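PDB 1L8W: VlsE1 from Borreliella burgdorferi, which is a variable outer-membrane surface lipoprotein of the Lyme disease spirochaete, whose antigenic switching probably helps the bacterium evade the host immune response. Local coordinates for residues 63-67 against 313-317; 76-81 against 114-119; 127-133 against 155-159; 173-177 against 219-223. All coordinates share one frame; numbering follows the deposited sequence.

Contact 1: residues 63-67 against 313-317; sequences KTYFT and LGAIT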
loop_
_atom_site.group_PDB
_atom_site.type_symbol
_atom_site.label_atom_id
_atom_site.label_comp_id
_atom_site.label_asym_id
_atom_site.label_seq_id
_atom_site.Cartn_x
_atom_site.Cartn_y
_atom_site.Cartn_z
ATOM N N LYS A 63 4.880 9.220 3.922
ATOM C CA LYS A 63 4.692 9.737 5.263
ATOM C C LYS A 63 4.042 11.106 5.146
ATOM O O LYS A 63 3.079 11.416 5.859
ATOM C CB LYS A 63 6.039 9.844 5.981
ATOM C CG LYS A 63 5.950 10.192 7.467
ATOM C CD LYS A 63 7.343 10.337 8.055
ATOM C CE LYS A 63 7.302 10.608 9.544
ATOM N NZ LYS A 63 6.782 9.445 10.293
ATOM N N THR A 64 4.565 11.915 4.232
ATOM C CA THR A 64 4.047 13.265 4.000
ATOM C C THR A 64 2.556 13.211 3.661
ATOM O O THR A 64 1.765 14.034 4.139
ATOM C CB THR A 64 4.818 13.945 2.847
ATOM O OG1 THR A 64 6.201 14.050 3.207
ATOM C CG2 THR A 64 4.266 15.338 2.559
ATOM N N TYR A 65 2.182 12.244 2.824
ATOM C CA TYR A 65 0.792 12.059 2.435
ATOM C C TYR A 65 -0.093 11.868 3.670
ATOM O O TYR A 65 -1.087 12.576 3.839
ATOM C CB TYR A 65 0.642 10.846 1.510
ATOM C CG TYR A 65 -0.799 10.410 1.330
ATOM C CD1 TYR A 65 -1.650 11.058 0.424
ATOM C CD2 TYR A 65 -1.329 9.387 2.115
ATOM C CE1 TYR A 65 -2.997 10.694 0.315
ATOM C CE2 TYR A 65 -2.673 9.015 2.016
ATOM C CZ TYR A 65 -3.501 9.671 1.120
ATOM O OH TYR A 65 -4.830 9.307 1.059
ATOM N N PHE A 66 0.266 10.922 4.533
ATOM C CA PHE A 66 -0.523 10.683 5.742
ATOM C C PHE A 66 -0.561 11.891 6.681
ATOM O O PHE A 66 -1.623 12.243 7.183
ATOM C CB PHE A 66 -0.010 9.448 6.503
ATOM C CG PHE A 66 -0.302 8.135 5.815
ATOM C CD1 PHE A 66 -1.603 7.793 5.453
ATOM C CD2 PHE A 66 0.726 7.233 5.545
ATOM C CE1 PHE A 66 -1.877 6.559 4.829
ATOM C CE2 PHE A 66 0.467 6.011 4.930
ATOM C CZ PHE A 66 -0.831 5.670 4.569
ATOM N N THR A 67 0.586 12.530 6.914
ATOM C CA THR A 67 0.634 13.699 7.794
ATOM C C THR A 67 -0.316 14.777 7.263
ATOM O O THR A 67 -1.115 15.347 8.013
ATOM C CB THR A 67 2.048 14.309 7.878
ATOM O OG1 THR A 67 3.009 13.275 8.133
ATOM C CG2 THR A 67 2.118 15.351 9.038
ATOM N N LEU A 313 -3.064 4.694 -2.273
ATOM C CA LEU A 313 -3.267 5.978 -1.592
ATOM C C LEU A 313 -4.433 6.768 -2.178
ATOM O O LEU A 313 -5.128 7.485 -1.467
ATOM C CB LEU A 313 -2.000 6.830 -1.671
ATOM C CG LEU A 313 -0.748 6.285 -0.994
ATOM C CD1 LEU A 313 0.357 7.331 -1.062
ATOM C CD2 LEU A 313 -1.066 5.952 0.446
ATOM N N GLY A 314 -4.626 6.655 -3.484
ATOM C CA GLY A 314 -5.734 7.341 -4.116
ATOM C C GLY A 314 -7.043 6.745 -3.627
ATOM O O GLY A 314 -8.009 7.467 -3.396
ATOM N N ALA A 315 -7.079 5.427 -3.448
ATOM C CA ALA A 315 -8.297 4.781 -2.973
ATOM C C ALA A 315 -8.574 5.176 -1.511
ATOM O O ALA A 315 -9.729 5.345 -1.107
ATOM C CB ALA A 315 -8.175 3.250 -3.115
ATOM N N ILE A 316 -7.511 5.328 -0.724
ATOM C CA ILE A 316 -7.657 5.722 0.670
ATOM C C ILE A 316 -8.253 7.124 0.674
ATOM O O ILE A 316 -9.157 7.428 1.456
ATOM C CB ILE A 316 -6.291 5.715 1.407
ATOM C CG1 ILE A 316 -5.817 4.270 1.613
ATOM C CG2 ILE A 316 -6.409 6.424 2.746
ATOM C CD1 ILE A 316 -4.459 4.155 2.283
ATOM N N THR A 317 -7.762 7.963 -0.228
ATOM C CA THR A 317 -8.257 9.325 -0.360
ATOM C C THR A 317 -9.747 9.318 -0.719
ATOM O O THR A 317 -10.537 10.077 -0.153
ATOM C CB THR A 317 -7.464 10.080 -1.442
ATOM O OG1 THR A 317 -6.110 10.238 -1.008
ATOM C CG2 THR A 317 -8.065 11.454 -1.711
#
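Leu313 lies against the ring of Tyr65 and touches the neighbouring Phe66, making the apolar centre where two parallel helices of the VlsE helical bundle meet. The segments of helix 59-80 and helix 294-333 run in the same direction, 2° apart, with axes 12.0 Å from each other, so large side chains have to span the gap. The Tyr65 and Leu313 side chains run past one another in opposite directions: CD1 of the leucine sits over one ring face, while its CD2 approaches CE2 of Tyr65 at 3.8 Å. The same Leu313 CD2 reaches CZ of Phe66 at 4.1 Å, and is therefore shared by both aromatics. The two rings of helix 59-80 also touch each other, edge against face, with CD2 of Tyr65 standing 3.7 Å above the plane of the Phe66 ring, displaced toward its rim. Further along, Ile316 CD1 meets the edge of Phe66 at CE1, 4.4 Å away. Beyond this pair the core is continued by helix 153-170, where Ile163 and Ile166 pack on Ile316 and Ile166 also packs on Phe66.

Outward, the contact turns polar. Tyr65 is directed across the gap by a chi1 of 167°, which sets CG opposite the main-chain nitrogen, and carries its hydroxyl to the surface of the other helix. There it passes Ile316 CG2 at 3.7 Å and ends beside exposed Thr317, whose hydroxyl lies at the edge of the tyrosine ring, in its plane. A short hydrogen bond of 2.6 Å joins Tyr65 OH to Thr317 OG1.

Contact 2: residues 76-81 against 114-119; sequences TKTDLN and VSELLD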
loop_
_atom_site.group_PDB
_atom_site.type_symbol
_atom_site.label_atom_id
_atom_site.label_comp_id
_atom_site.label_asym_id
_atom_site.label_seq_id
_atom_site.Cartn_x
_atom_site.Cartn_y
_atom_site.Cartn_z
ATOM N N THR A 76 -10.806 19.895 9.844
ATOM C CA THR A 76 -12.218 19.642 9.601
ATOM C C THR A 76 -12.914 19.362 10.938
ATOM O O THR A 76 -14.030 19.813 11.163
ATOM C CB THR A 76 -12.410 18.436 8.644
ATOM O OG1 THR A 76 -12.162 18.854 7.295
ATOM C CG2 THR A 76 -13.818 17.881 8.753
ATOM N N LYS A 77 -12.253 18.622 11.827
ATOM C CA LYS A 77 -12.845 18.317 13.125
ATOM C C LYS A 77 -13.028 19.576 13.974
ATOM O O LYS A 77 -14.006 19.698 14.712
ATOM C CB LYS A 77 -11.993 17.309 13.887
ATOM C CG LYS A 77 -12.577 16.938 15.256
ATOM C CD LYS A 77 -11.754 15.866 15.941
ATOM C CE LYS A 77 -12.391 15.426 17.251
ATOM N NZ LYS A 77 -12.400 16.511 18.272
ATOM N N THR A 78 -12.079 20.502 13.882
ATOM C CA THR A 78 -12.165 21.754 14.631
ATOM C C THR A 78 -13.345 22.585 14.101
ATOM O O THR A 78 -14.186 23.058 14.872
ATOM C CB THR A 78 -10.868 22.596 14.482
ATOM O OG1 THR A 78 -9.746 21.851 14.978
ATOM C CG2 THR A 78 -10.992 23.906 15.245
ATOM N N ASP A 79 -13.402 22.754 12.783
ATOM C CA ASP A 79 -14.472 23.534 12.166
ATOM C C ASP A 79 -15.845 22.943 12.458
ATOM O O ASP A 79 -16.839 23.655 12.509
ATOM C CB ASP A 79 -14.259 23.641 10.652
ATOM C CG ASP A 79 -12.915 24.262 10.291
ATOM O OD1 ASP A 79 -12.358 25.016 11.124
ATOM O OD2 ASP A 79 -12.422 24.005 9.169
ATOM N N LEU A 80 -15.895 21.638 12.671
ATOM C CA LEU A 80 -17.155 20.976 12.963
ATOM C C LEU A 80 -17.600 21.276 14.391
ATOM O O LEU A 80 -18.760 21.599 14.638
ATOM C CB LEU A 80 -16.999 19.469 12.784
ATOM C CG LEU A 80 -18.277 18.663 12.965
ATOM C CD1 LEU A 80 -19.250 19.037 11.862
ATOM C CD2 LEU A 80 -17.967 17.179 12.932
ATOM N N ASN A 81 -16.665 21.162 15.328
ATOM C CA ASN A 81 -16.953 21.414 16.734
ATOM C C ASN A 81 -16.995 22.895 17.061
ATOM O O ASN A 81 -16.972 23.277 18.231
ATOM C CB ASN A 81 -15.901 20.748 17.611
ATOM C CG ASN A 81 -15.901 19.249 17.472
ATOM O OD1 ASN A 81 -16.903 18.588 17.752
ATOM N ND2 ASN A 81 -14.774 18.698 17.037
ATOM N N VAL A 114 -20.015 12.265 13.994
ATOM C CA VAL A 114 -19.104 12.640 12.926
ATOM C C VAL A 114 -17.744 12.978 13.528
ATOM O O VAL A 114 -16.699 12.690 12.937
ATOM C CB VAL A 114 -19.649 13.857 12.144
ATOM C CG1 VAL A 114 -18.642 14.321 11.110
ATOM C CG2 VAL A 114 -20.949 13.481 11.466
ATOM N N SER A 115 -17.765 13.581 14.712
ATOM C CA SER A 115 -16.539 13.953 15.406
ATOM C C SER A 115 -15.762 12.699 15.798
ATOM O O SER A 115 -14.543 12.643 15.653
ATOM C CB SER A 115 -16.872 14.773 16.658
ATOM O OG SER A 115 -15.698 15.104 17.389
ATOM N N GLU A 116 -16.479 11.694 16.288
ATOM C CA GLU A 116 -15.858 10.444 16.710
ATOM C C GLU A 116 -15.251 9.765 15.488
ATOM O O GLU A 116 -14.177 9.163 15.562
ATOM C CB GLU A 116 -16.906 9.526 17.342
ATOM C CG GLU A 116 -16.400 8.676 18.502
ATOM C CD GLU A 116 -16.915 9.164 19.853
ATOM O OE1 GLU A 116 -18.147 9.326 19.993
ATOM O OE2 GLU A 116 -16.094 9.376 20.775
ATOM N N LEU A 117 -15.964 9.869 14.370
ATOM C CA LEU A 117 -15.529 9.293 13.106
ATOM C C LEU A 117 -14.200 9.957 12.755
ATOM O O LEU A 117 -13.200 9.276 12.517
ATOM C CB LEU A 117 -16.587 9.570 12.024
ATOM C CG LEU A 117 -16.574 8.901 10.640
ATOM C CD1 LEU A 117 -16.413 9.963 9.574
ATOM C CD2 LEU A 117 -15.479 7.845 10.541
ATOM N N LEU A 118 -14.189 11.289 12.747
ATOM C CA LEU A 118 -12.972 12.035 12.443
ATOM C C LEU A 118 -11.820 11.608 13.353
ATOM O O LEU A 118 -10.688 11.457 12.895
ATOM C CB LEU A 118 -13.224 13.538 12.580
ATOM C CG LEU A 118 -14.128 14.138 11.497
ATOM C CD1 LEU A 118 -14.596 15.527 11.910
ATOM C CD2 LEU A 118 -13.377 14.189 10.175
ATOM N N ASP A 119 -12.111 11.411 14.638
ATOM C CA ASP A 119 -11.095 10.979 15.605
ATOM C C ASP A 119 -10.481 9.639 15.235
ATOM O O ASP A 119 -9.267 9.463 15.307
ATOM C CB ASP A 119 -11.690 10.857 17.012
ATOM C CG ASP A 119 -11.733 12.175 17.744
ATOM O OD1 ASP A 119 -10.978 13.094 17.350
ATOM O OD2 ASP A 119 -12.506 12.288 18.721
HETATM O O HOH W 1 -11.356 14.729 20.284
#
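Leu80 and Val114 supply the tightest apolar touch between these antiparallel helices: Leu80 CD2 meets Val114 CG1 at 3.5 Å, the two side chains crossing at about a right angle. Leu118 packs alongside. Its CD1 lies 3.7 Å from CB of Lys77 and also touches Leu80, while its CD2 reaches the methyl CG2 of Thr76 at 4.0 Å. Lys77 and Leu118 run in opposite senses, the lysine offering its apolar root.

The polar part belongs to the other end of Lys77. The chain stays extended until the bend at the last torsion (chi4 -66°) turns NZ toward a water. Its direct ion pair with Asp119 is long, and the place of Asp119 OD1 uncertain. The water makes a clearer link: it accepts from Lys77 NZ at 2.9 Å and donates to Asp119 OD2 at 3.1 Å. Ser115 OG lies near the same lysine end, 3.7 Å from OD1 of Asn81, the first residue after helix 59-80 to leave helical geometry.

The segments run at 162° with axes 10.0 Å apart, a helical hairpin of helices 59-80 and 106-131. Helix 294-333 covers its inner side, where Leu328 meets Leu80, Val331 meets Val114 and Val324 meets Leu118.

Contact 3: residues 127-133 against 155-159; sequences TAEGASS and SVKGI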
loop_
_atom_site.group_PDB
_atom_site.type_symbol
_atom_site.label_atom_id
_atom_site.label_comp_id
_atom_site.label_asym_id
_atom_site.label_seq_id
_atom_site.Cartn_x
_atom_site.Cartn_y
_atom_site.Cartn_z
ATOM N N THR A 127 -1.260 5.983 12.676
ATOM C CA THR A 127 -0.638 4.679 12.844
ATOM C C THR A 127 0.135 4.447 11.534
ATOM O O THR A 127 1.316 4.099 11.552
ATOM C CB THR A 127 -1.684 3.555 13.030
ATOM O OG1 THR A 127 -2.474 3.813 14.200
ATOM C CG2 THR A 127 -0.990 2.212 13.194
ATOM N N ALA A 128 -0.528 4.673 10.400
ATOM C CA ALA A 128 0.117 4.508 9.100
ATOM C C ALA A 128 1.301 5.475 8.978
ATOM O O ALA A 128 2.400 5.086 8.569
ATOM C CB ALA A 128 -0.874 4.769 7.986
ATOM N N GLU A 129 1.060 6.735 9.324
ATOM C CA GLU A 129 2.100 7.762 9.269
ATOM C C GLU A 129 3.352 7.343 10.044
ATOM O O GLU A 129 4.466 7.380 9.514
ATOM C CB GLU A 129 1.567 9.092 9.833
ATOM C CG GLU A 129 2.637 10.175 9.972
ATOM C CD GLU A 129 2.176 11.363 10.815
ATOM O OE1 GLU A 129 1.596 11.136 11.888
ATOM O OE2 GLU A 129 2.406 12.518 10.417
ATOM N N GLY A 130 3.177 6.937 11.295
ATOM C CA GLY A 130 4.326 6.528 12.079
ATOM C C GLY A 130 5.051 5.323 11.497
ATOM O O GLY A 130 6.235 5.098 11.773
ATOM N N ALA A 131 4.337 4.540 10.693
ATOM C CA ALA A 131 4.902 3.344 10.076
ATOM C C ALA A 131 5.602 3.637 8.752
ATOM O O ALA A 131 6.343 2.793 8.235
ATOM C CB ALA A 131 3.795 2.300 9.862
ATOM N N SER A 132 5.362 4.828 8.204
ATOM C CA SER A 132 5.963 5.228 6.937
ATOM C C SER A 132 7.337 5.885 7.167
ATOM O O SER A 132 7.569 7.049 6.826
ATOM C CB SER A 132 5.015 6.183 6.218
ATOM O OG SER A 132 3.729 5.604 6.093
ATOM N N SER A 133 8.248 5.097 7.718
ATOM C CA SER A 133 9.591 5.547 8.061
ATOM C C SER A 133 10.663 5.392 7.000
ATOM O O SER A 133 11.837 5.579 7.293
ATOM C CB SER A 133 10.051 4.809 9.312
ATOM O OG SER A 133 9.853 3.418 9.143
ATOM N N SER A 155 7.639 -1.615 9.806
ATOM C CA SER A 155 7.113 -0.632 8.858
ATOM C C SER A 155 6.015 -1.292 8.017
ATOM O O SER A 155 4.950 -0.710 7.802
ATOM C CB SER A 155 8.229 -0.126 7.937
ATOM O OG SER A 155 7.738 0.792 6.981
ATOM N N VAL A 156 6.285 -2.510 7.549
ATOM C CA VAL A 156 5.327 -3.260 6.734
ATOM C C VAL A 156 4.018 -3.489 7.476
ATOM O O VAL A 156 2.958 -3.047 7.038
ATOM C CB VAL A 156 5.880 -4.656 6.323
ATOM C CG1 VAL A 156 4.862 -5.382 5.477
ATOM C CG2 VAL A 156 7.181 -4.517 5.556
ATOM N N LYS A 157 4.099 -4.177 8.611
ATOM C CA LYS A 157 2.914 -4.488 9.405
ATOM C C LYS A 157 2.199 -3.261 9.918
ATOM O O LYS A 157 0.966 -3.247 10.001
ATOM C CB LYS A 157 3.269 -5.395 10.584
ATOM C CG LYS A 157 3.652 -6.802 10.188
ATOM C CD LYS A 157 3.587 -7.730 11.385
ATOM C CE LYS A 157 4.555 -7.303 12.471
ATOM N NZ LYS A 157 5.945 -7.253 11.937
ATOM N N GLY A 158 2.972 -2.235 10.276
ATOM C CA GLY A 158 2.372 -1.012 10.774
ATOM C C GLY A 158 1.627 -0.274 9.682
ATOM O O GLY A 158 0.546 0.271 9.901
ATOM N N ILE A 159 2.202 -0.245 8.488
ATOM C CA ILE A 159 1.541 0.444 7.394
ATOM C C ILE A 159 0.236 -0.283 7.084
ATOM O O ILE A 159 -0.797 0.351 6.862
ATOM C CB ILE A 159 2.462 0.514 6.155
ATOM C CG1 ILE A 159 3.623 1.474 6.444
ATOM C CG2 ILE A 159 1.691 1.000 4.926
ATOM C CD1 ILE A 159 4.597 1.616 5.297
#
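Ser155 meets the backbone oxygen of Ala131 with its short side chain, from root to tip. CB lies 3.5 Å from Ala131 O and 4.1 Å from OG of Ser133. One bond further, OG of Ser155 donates to Ala131 O at 2.7 Å, the donor almost in line with the carbonyl (C=O...OG angle 174°). OG is put there by its torsion: it stands opposite the backbone N (chi1 178°), beside the carbonyl carbon. The backbone N of Lys283, in the loop after helix 269-281, also bonds to Ser155 OG, so this hydroxyl of a buried residue has two partners.

Helices 106-131 and 153-170 are packed here as neighbouring antiparallel members of the bundle, at 162°, their axes only 8.1 Å apart. Gly158 permits such an approach, having no side chain to hold the helices apart. The methyl of Ala131 lies against this glycine, 3.3 Å from N of Ile159 and 3.4 Å from C of Gly158, resting directly on the backbone. Ile159 meets the same alanine at its carbonyl, with CD1 3.6 Å from Ala131 O. At the periphery the methyl CG2 of Thr127 comes near Gly158 O, while the threonine hydroxyl bonds to Glu165, farther along helix 153-170.

Ser132 is the centre of an inverse gamma turn, Ser133 N bonding weakly to Ala131 O, and Ser132 OG turns back to bond Ala128 O at 2.9 Å from above the carbonyl plane.

Contact 4: residues 173-177 against 219-223; sequences SEKLK and SGEQI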
loop_
_atom_site.group_PDB
_atom_site.type_symbol
_atom_site.label_atom_id
_atom_site.label_comp_id
_atom_site.label_asym_id
_atom_site.label_seq_id
_atom_site.Cartn_x
_atom_site.Cartn_y
_atom_site.Cartn_z
ATOM N N SER A 173 -15.610 -3.634 4.329
ATOM C CA SER A 173 -16.126 -4.392 3.197
ATOM C C SER A 173 -16.988 -3.409 2.419
ATOM O O SER A 173 -18.098 -3.082 2.837
ATOM C CB SER A 173 -16.979 -5.563 3.689
ATOM O OG SER A 173 -17.486 -6.316 2.603
ATOM N N GLU A 174 -16.475 -2.925 1.294
ATOM C CA GLU A 174 -17.224 -1.957 0.514
ATOM C C GLU A 174 -16.723 -1.815 -0.920
ATOM O O GLU A 174 -15.574 -2.138 -1.232
ATOM C CB GLU A 174 -17.165 -0.597 1.214
ATOM C CG GLU A 174 -18.106 0.448 0.655
ATOM C CD GLU A 174 -17.934 1.802 1.319
ATOM O OE1 GLU A 174 -17.928 1.862 2.568
ATOM O OE2 GLU A 174 -17.811 2.808 0.588
ATOM N N LYS A 175 -17.612 -1.325 -1.781
ATOM C CA LYS A 175 -17.321 -1.092 -3.191
ATOM C C LYS A 175 -16.892 -2.360 -3.924
ATOM O O LYS A 175 -17.311 -3.463 -3.567
ATOM C CB LYS A 175 -16.238 -0.022 -3.328
ATOM C CG LYS A 175 -16.231 0.662 -4.677
ATOM C CD LYS A 175 -15.128 1.684 -4.765
ATOM C CE LYS A 175 -15.220 2.468 -6.056
ATOM N NZ LYS A 175 -14.117 3.454 -6.153
ATOM N N LEU A 176 -16.068 -2.194 -4.958
ATOM C CA LEU A 176 -15.575 -3.321 -5.739
ATOM C C LEU A 176 -14.579 -4.108 -4.900
ATOM O O LEU A 176 -13.422 -4.273 -5.283
ATOM C CB LEU A 176 -14.892 -2.829 -7.020
ATOM C CG LEU A 176 -14.364 -3.900 -7.982
ATOM C CD1 LEU A 176 -15.532 -4.641 -8.617
ATOM C CD2 LEU A 176 -13.501 -3.252 -9.052
ATOM N N LYS A 177 -15.035 -4.581 -3.745
ATOM C CA LYS A 177 -14.190 -5.353 -2.848
ATOM C C LYS A 177 -13.870 -6.686 -3.505
ATOM O O LYS A 177 -13.058 -7.462 -2.997
ATOM C CB LYS A 177 -14.900 -5.587 -1.513
ATOM C CG LYS A 177 -14.124 -6.463 -0.541
ATOM C CD LYS A 177 -14.931 -6.735 0.714
ATOM C CE LYS A 177 -14.196 -7.674 1.653
ATOM N NZ LYS A 177 -14.984 -7.915 2.892
ATOM N N SER A 219 -7.659 -2.678 -9.547
ATOM C CA SER A 219 -7.922 -1.287 -9.217
ATOM C C SER A 219 -7.310 -0.974 -7.848
ATOM O O SER A 219 -6.767 -1.857 -7.182
ATOM C CB SER A 219 -9.440 -1.018 -9.225
ATOM O OG SER A 219 -10.105 -1.631 -8.124
ATOM N N GLY A 220 -7.388 0.282 -7.433
ATOM C CA GLY A 220 -6.841 0.665 -6.143
ATOM C C GLY A 220 -7.628 0.035 -5.014
ATOM O O GLY A 220 -7.047 -0.421 -4.025
ATOM N N GLU A 221 -8.952 0.016 -5.155
ATOM C CA GLU A 221 -9.824 -0.578 -4.146
ATOM C C GLU A 221 -9.418 -2.025 -3.867
ATOM O O GLU A 221 -9.259 -2.428 -2.709
ATOM C CB GLU A 221 -11.282 -0.557 -4.606
ATOM C CG GLU A 221 -11.875 0.825 -4.804
ATOM C CD GLU A 221 -11.150 1.619 -5.875
ATOM O OE1 GLU A 221 -10.914 1.063 -6.969
ATOM O OE2 GLU A 221 -10.821 2.800 -5.626
ATOM N N GLN A 222 -9.240 -2.803 -4.932
ATOM C CA GLN A 222 -8.859 -4.208 -4.797
ATOM C C GLN A 222 -7.535 -4.389 -4.067
ATOM O O GLN A 222 -7.403 -5.279 -3.235
ATOM C CB GLN A 222 -8.789 -4.872 -6.178
ATOM C CG GLN A 222 -10.141 -5.095 -6.824
ATOM C CD GLN A 222 -10.021 -5.717 -8.204
ATOM O OE1 GLN A 222 -9.713 -5.036 -9.179
ATOM N NE2 GLN A 222 -10.243 -7.024 -8.284
ATOM N N ILE A 223 -6.552 -3.553 -4.390
ATOM C CA ILE A 223 -5.254 -3.629 -3.726
ATOM C C ILE A 223 -5.421 -3.229 -2.254
ATOM O O ILE A 223 -4.787 -3.800 -1.369
ATOM C CB ILE A 223 -4.224 -2.698 -4.400
ATOM C CG1 ILE A 223 -4.057 -3.088 -5.873
ATOM C CG2 ILE A 223 -2.890 -2.823 -3.704
ATOM C CD1 ILE A 223 -3.306 -2.061 -6.713
#
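Leu176, at the centre of an inverse gamma turn in the irregular segment 173-177, brings its CA to 6.6 Å from the CA of Glu221 at the start of helix 220-230. Just before it, Lys175 has a positive phi (59°), and both side chains leave the backbone toward the helix.

Lys175 is extended from CG onward and lies obliquely across the glutamate. Its CD touches CG of Glu221 at 3.4 Å, and its NZ continues to OE2 of Glu221, also 3.4 Å away, in a salt bridge. The glutamate meets it by folding: a bend at chi2 (62°) curls the carboxylate back toward the start of its own helix. The other oxygen, OE1, accepts a bond of 3.0 Å from OG of Ser219, the N-cap residue, on its anti side and somewhat out of the carboxylate plane. One carboxylate thus answers both the lysine and the cap.

Leu176 works beside this pair. Its CD2 sits 3.9 Å from OG of Ser219, and its O is 3.7 Å from CG of Gln222. Gln222 in turn sends OE1 back to N of Ser219, a nearly straight bond of 3.1 Å; this is the N3 side chain gripping the N-cap amide, one half of a capping box. Ser219 thus bonds, through OG and N, to the glutamate and glutamine that meet the 173-177 turn.

The contact is at the surface, where the loop between helices 153-170 and 205-216 crosses the first turn of helix 220-230. That helix leans on helix 294-333, with Glu221 touching Ala315 and Ile223 touching Lys311.

From the N terminus, helix 59-80 opens contact 1 at 63-67 and contact 2 at 76-81. Contact 2 closes first, at 114-119, completing the helical hairpin with helix 106-131. The C-terminal part of that helix enters contact 3, closed at 155-159 on helix 153-170, and contact 4 then joins the following loop to helix 220-230. These three are in series, and none crosses another. All nest inside the long loop that contact 1 closes at 313-317 on helix 294-333. Contact 1 also touches contact 3, through Thr67 and Lys63 with Glu129, and contact 4, through Ala315 with Glu221. Contact 2 lies apart, its centre 19 Å from that of contact 1.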